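Local coordinates for sporozoite surface protein 2 (Plasmodium vivax, PDB 4HQN) that probably serves the malaria sporozoite as a surface adhesin, binding a metal ion through its von Willebrand factor A domain, at residues F65-T70 and Y100-M105; L24-G29 and M132-P137. The protein carries 4 engineered substitutions. All coordinates share one frame; numbering follows the deposited sequence.

In the fold
Both contacts lie at one end of the von Willebrand factor A domain, where the loops after strands 19-26 and 126-133 and the loop between helices 83-96 and 105-118 gather round a manganese ion. Contact 1 supplies Thr103 and contact 2 Ser28; with Ser30 and three waters they complete a MIDAS-type (metal ion-dependent adhesion site) coordination. Their centres are about 8 Å apart. They meet where the ends of strands 58-65 and 19-26 run side by side: Phe65 N lies 2.9 Å from Val25 O and, just beyond the strand, Phe65 O 2.7 Å from Gly27 N, both probable hydrogen bonds. Contact 2 joins two central strands next to the site, while contact 1 ties the threonine-bearing loop to strand 58-65.

Contact 1: residues F65-T70 and Y100-M105; sequences FGSYTT and YGTTSM. Engineered in segment 65-70: Ser67 (natural residue Asn). Engineered in segment 100-105: Ser104 (natural residue Asn). With MN (manganese (II) ion), chain E.
With CG lodged between its backbone N and carbonyl carbon (chi1 65°), Phe65 turns its ring toward the backbone of Ser104 and Met105, while Ser104 holds OG beside its own backbone N (chi1 -75°), within reach of two carbonyls. The methyl CG2 of Thr103 meets the phenyl ring at its edge, in plane, 3.7 Å from Phe65 CE2. Met105 adds an off-centre CH-pi contact, its CA 4.2 Å from the centroid of the Phe65 ring. In the neighbouring polar part, Ser104 N donates to Gly66 O at 2.8 Å. The engineered Ser104 also brings OG to 3.1 Å from both Gly66 O and Ser67 O; its single proton could serve either acceptor. Beyond it, the engineered Ser67 receives the amide of Thr102 on its hydroxyl, N to OG 3.1 Å, and a water links Ser67 O to Thr102 OG1. Another water bridges Tyr68 N and Tyr100 OH. The loop is therefore held along its length by backbone and hydroxyl groups. Thr103, the MIDAS threonine carried on its own loop, has CB pointing away from 65-70, and its branches divide: CG2 goes to the Phe65 ring edge and OG1 to the manganese, 2.2 Å away. Asn138 OD1 accepts the amide of Thr103, a further hold on this residue. The contact fills the corner between the end of strand 58-65, the start of strand 69-73 and the first turn of helix 105-118, with the Phe65 ring packed also on Leu24 and Asp26 of strand 19-26, Leu131 of strand 126-133 and Ala108 of the helix.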
loop_
_atom_site.group_PDB
_atom_site.type_symbol
_atom_site.label_atom_id
_atom_site.label_comp_id
_atom_site.label_asym_id
_atom_site.label_seq_id
_atom_site.Cartn_x
_atom_site.Cartn_y
_atom_site.Cartn_z
ATOM N N PHE A 65 5.318 15.213 10.378
ATOM C CA PHE A 65 4.647 16.468 10.080
ATOM C C PHE A 65 4.506 17.380 11.287
ATOM O O PHE A 65 4.043 16.973 12.359
ATOM C CB PHE A 65 3.304 16.264 9.360
ATOM C CG PHE A 65 2.256 15.552 10.175
ATOM C CD1 PHE A 65 2.151 14.169 10.142
ATOM C CD2 PHE A 65 1.362 16.269 10.952
ATOM C CE1 PHE A 65 1.168 13.503 10.883
ATOM C CE2 PHE A 65 0.367 15.619 11.692
ATOM C CZ PHE A 65 0.277 14.228 11.656
ATOM N N GLY A 66 4.956 18.614 11.089
ATOM C CA GLY A 66 4.868 19.666 12.079
ATOM C C GLY A 66 4.482 20.917 11.317
ATOM O O GLY A 66 3.518 20.906 10.554
ATOM N N SER A 67 5.218 22.000 11.508
ATOM C CA SER A 67 4.965 23.201 10.719
ATOM C C SER A 67 5.182 22.841 9.258
ATOM O O SER A 67 4.492 23.332 8.381
ATOM C CB SER A 67 5.922 24.323 11.114
ATOM O OG SER A 67 5.717 24.711 12.452
ATOM N N TYR A 68 6.171 21.992 9.004
ATOM C CA TYR A 68 6.402 21.476 7.664
ATOM C C TYR A 68 6.149 19.984 7.686
ATOM O O TYR A 68 6.028 19.369 8.763
ATOM C CB TYR A 68 7.849 21.714 7.234
ATOM C CG TYR A 68 8.347 23.144 7.279
ATOM C CD1 TYR A 68 7.470 24.225 7.205
ATOM C CD2 TYR A 68 9.722 23.412 7.365
ATOM C CE1 TYR A 68 7.949 25.545 7.238
ATOM C CE2 TYR A 68 10.209 24.717 7.396
ATOM C CZ TYR A 68 9.320 25.778 7.337
ATOM O OH TYR A 68 9.819 27.063 7.369
ATOM N N THR A 69 6.082 19.377 6.512
ATOM C CA THR A 69 6.124 17.927 6.454
ATOM C C THR A 69 7.519 17.530 6.024
ATOM O O THR A 69 8.133 18.204 5.186
ATOM C CB THR A 69 5.128 17.332 5.443
ATOM O OG1 THR A 69 5.461 17.778 4.120
ATOM C CG2 THR A 69 3.696 17.733 5.802
ATOM N N THR A 70 8.006 16.431 6.591
ATOM C CA THR A 70 9.353 15.963 6.304
ATOM C C THR A 70 9.313 14.492 5.937
ATOM O O THR A 70 8.914 13.640 6.738
ATOM C CB THR A 70 10.302 16.185 7.504
ATOM O OG1 THR A 70 10.207 17.554 7.939
ATOM C CG2 THR A 70 11.754 15.856 7.121
ATOM N N TYR A 100 7.819 20.565 17.712
ATOM C CA TYR A 100 7.561 21.980 17.797
ATOM C C TYR A 100 6.623 22.364 16.649
ATOM O O TYR A 100 6.462 21.622 15.685
ATOM C CB TYR A 100 8.873 22.771 17.684
ATOM C CG TYR A 100 9.307 22.892 16.251
ATOM C CD1 TYR A 100 9.902 21.808 15.593
ATOM C CD2 TYR A 100 9.085 24.070 15.530
ATOM C CE1 TYR A 100 10.282 21.896 14.253
ATOM C CE2 TYR A 100 9.448 24.167 14.187
ATOM C CZ TYR A 100 10.045 23.077 13.555
ATOM O OH TYR A 100 10.409 23.171 12.230
ATOM N N GLY A 101 6.017 23.538 16.753
ATOM C CA GLY A 101 5.327 24.126 15.621
ATOM C C GLY A 101 3.893 23.664 15.429
ATOM O O GLY A 101 3.272 23.068 16.316
ATOM N N THR A 102 3.368 23.957 14.248
ATOM C CA THR A 102 1.978 23.673 13.945
ATOM C C THR A 102 1.879 22.252 13.387
ATOM O O THR A 102 2.824 21.469 13.517
ATOM C CB THR A 102 1.365 24.766 13.016
ATOM O OG1 THR A 102 2.217 24.991 11.888
ATOM C CG2 THR A 102 1.213 26.097 13.774
ATOM N N THR A 103 0.751 21.907 12.777
ATOM C CA THR A 103 0.422 20.511 12.563
ATOM C C THR A 103 -0.105 20.269 11.147
ATOM O O THR A 103 -1.326 20.252 10.926
ATOM C CB THR A 103 -0.627 20.061 13.605
ATOM O OG1 THR A 103 -0.243 20.532 14.909
ATOM C CG2 THR A 103 -0.775 18.522 13.629
ATOM N N SER A 104 0.820 20.095 10.197
ATOM C CA SER A 104 0.485 19.942 8.769
ATOM C C SER A 104 -0.092 18.583 8.417
ATOM O O SER A 104 0.451 17.884 7.550
ATOM C CB SER A 104 1.729 20.126 7.909
ATOM O OG SER A 104 2.095 21.478 7.811
ATOM N N MET A 105 -1.188 18.211 9.068
ATOM C CA MET A 105 -1.770 16.892 8.873
ATOM C C MET A 105 -2.313 16.706 7.452
ATOM O O MET A 105 -2.104 15.661 6.843
ATOM C CB MET A 105 -2.861 16.624 9.902
ATOM C CG MET A 105 -3.409 15.214 9.843
ATOM S SD MET A 105 -4.824 14.966 10.940
ATOM C CE MET A 105 -3.992 15.155 12.511
HETATM MN MN MN E . -0.204 19.760 16.979
HETATM O O HOH W 1 1.809 24.372 9.443
HETATM O O HOH W 2 3.688 27.462 11.772
HETATM O O HOH W 3 8.684 21.142 10.428
HETATM O O HOH W 4 0.861 21.562 17.445
HETATM O O HOH W 5 -1.209 17.830 16.698
HETATM O O HOH W 6 -2.067 20.821 17.233
#

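Contact 2: residues L24-G29 and M132-P137; sequences LVDGSG and MTDGVP. With MN (manganese (II) ion), chain E.
Asp26 and Thr133 set their side chains across each other, and the hydroxyl OG1 of Thr133 donates to Asp26 OD2 at 2.9 Å, using the anti lone pair of that oxygen. Extension of the aspartate away from its backbone N (chi1 -168°) carries its carboxylate over toward the neighbouring strand. Its other oxygen, OD1, faces its own loop: Ser28 N donates to it nearly head-on, closing an Asx turn, and Ser28 OG approaches the syn lone pair at 2.6 Å. The carboxylate of Asp134 stands almost perpendicular to that of Asp26, 82° apart, with Asp134 OD1 3.4 Å from Asp26 OD2; these like-charged acceptors share no hydrogen bond, and a metal-bound water close to both may ease the repulsion. Further back along the strands, paired in parallel at Val25 and Met132, Met132 N donates to Leu24 O and Asp26 N to Met132 O, both at 2.8 Å. Val25 and Met132 both pack on Leu44 of helix 33-49. Thr133 OG1 also accepts from Gly135 N in an ST turn. Asp26, Ser28 and Ser30 are the DxSxS sequence of a MIDAS, following the first strand of the central sheet of the Rossmann-like von Willebrand A fold; Asp134 comes from a separate loop. Ser28 OG binds manganese directly at 2.2 Å, whereas Asp134 OD2 stays 4.1 Å from the ion. The two acids thus act in the second shell: Asp26 positions the metal-binding hydroxyl of Ser28 and Asp134, hydrogen-bonded through OD2, that of Ser30, and their adjacent negative charges would be expected to favour a cation here.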
loop_
_atom_site.group_PDB
_atom_site.type_symbol
_atom_site.label_atom_id
_atom_site.label_comp_id
_atom_site.label_asym_id
_atom_site.label_seq_id
_atom_site.Cartn_x
_atom_site.Cartn_y
_atom_site.Cartn_z
ATOM N N LEU A 24 2.552 8.223 9.015
ATOM C CA LEU A 24 2.520 9.683 9.161
ATOM C C LEU A 24 2.546 10.022 10.636
ATOM O O LEU A 24 1.595 9.743 11.373
ATOM C CB LEU A 24 1.265 10.284 8.510
ATOM C CG LEU A 24 0.946 9.737 7.124
ATOM C CD1 LEU A 24 -0.287 10.436 6.538
ATOM C CD2 LEU A 24 2.149 9.848 6.181
ATOM N N VAL A 25 3.660 10.604 11.064
ATOM C CA VAL A 25 3.898 10.841 12.468
ATOM C C VAL A 25 3.799 12.332 12.807
ATOM O O VAL A 25 4.530 13.171 12.253
ATOM C CB VAL A 25 5.301 10.330 12.870
ATOM C CG1 VAL A 25 5.524 10.515 14.370
ATOM C CG2 VAL A 25 5.476 8.883 12.440
ATOM N N ASP A 26 2.893 12.652 13.724
ATOM C CA ASP A 26 2.720 14.028 14.202
ATOM C C ASP A 26 3.959 14.461 14.993
ATOM O O ASP A 26 4.219 13.923 16.059
ATOM C CB ASP A 26 1.489 14.088 15.120
ATOM C CG ASP A 26 1.046 15.514 15.434
ATOM O OD1 ASP A 26 1.901 16.423 15.482
ATOM O OD2 ASP A 26 -0.176 15.711 15.628
ATOM N N GLY A 27 4.718 15.424 14.480
ATOM C CA GLY A 27 5.864 15.933 15.209
ATOM C C GLY A 27 5.705 17.365 15.725
ATOM O O GLY A 27 6.695 18.070 15.942
ATOM N N SER A 28 4.462 17.780 15.947
ATOM C CA SER A 28 4.159 19.182 16.258
ATOM C C SER A 28 4.269 19.504 17.748
ATOM O O SER A 28 4.307 18.603 18.587
ATOM C CB SER A 28 2.751 19.541 15.764
ATOM O OG SER A 28 1.764 18.852 16.504
ATOM N N GLY A 29 4.291 20.795 18.070
ATOM C CA GLY A 29 4.492 21.240 19.443
ATOM C C GLY A 29 3.427 20.770 20.411
ATOM O O GLY A 29 3.680 20.669 21.604
ATOM N N MET A 132 -0.452 8.796 13.022
ATOM C CA MET A 132 -0.123 8.842 14.441
ATOM C C MET A 132 -0.164 10.310 14.865
ATOM O O MET A 132 0.704 11.087 14.475
ATOM C CB MET A 132 1.281 8.241 14.628
ATOM C CG MET A 132 1.642 7.803 16.017
ATOM S SD MET A 132 3.199 6.861 16.061
ATOM C CE MET A 132 2.796 5.546 14.950
ATOM N N THR A 133 -1.174 10.686 15.648
ATOM C CA THR A 133 -1.443 12.098 15.936
ATOM C C THR A 133 -2.228 12.302 17.239
ATOM O O THR A 133 -2.827 11.350 17.751
ATOM C CB THR A 133 -2.206 12.770 14.769
ATOM O OG1 THR A 133 -2.509 14.120 15.120
ATOM C CG2 THR A 133 -3.501 12.050 14.489
ATOM N N ASP A 134 -2.196 13.519 17.797
ATOM C CA ASP A 134 -3.106 13.856 18.904
ATOM C C ASP A 134 -4.476 14.319 18.382
ATOM O O ASP A 134 -5.414 14.551 19.151
ATOM C CB ASP A 134 -2.512 14.900 19.853
ATOM C CG ASP A 134 -2.210 16.227 19.169
ATOM O OD1 ASP A 134 -2.563 16.409 17.986
ATOM O OD2 ASP A 134 -1.588 17.086 19.819
ATOM N N GLY A 135 -4.571 14.458 17.066
ATOM C CA GLY A 135 -5.842 14.713 16.425
ATOM C C GLY A 135 -6.253 16.169 16.511
ATOM O O GLY A 135 -7.437 16.479 16.596
ATOM N N VAL A 136 -5.269 17.056 16.488
ATOM C CA VAL A 136 -5.507 18.490 16.529
ATOM C C VAL A 136 -4.736 19.107 15.384
ATOM O O VAL A 136 -3.663 19.649 15.567
ATOM C CB VAL A 136 -5.045 19.109 17.857
ATOM C CG1 VAL A 136 -5.303 20.632 17.873
ATOM C CG2 VAL A 136 -5.795 18.458 19.004
ATOM N N PRO A 137 -5.287 19.003 14.177
ATOM C CA PRO A 137 -4.557 19.426 12.988
ATOM C C PRO A 137 -4.705 20.920 12.773
ATOM O O PRO A 137 -5.503 21.552 13.460
ATOM C CB PRO A 137 -5.269 18.656 11.882
ATOM C CG PRO A 137 -6.693 18.589 12.364
ATOM C CD PRO A 137 -6.595 18.408 13.851
HETATM MN MN MN E . -0.204 19.760 16.979
HETATM O O HOH W 6 -2.067 20.821 17.233
HETATM O O HOH W 5 -1.209 17.830 16.698
HETATM O O HOH W 4 0.861 21.562 17.445
#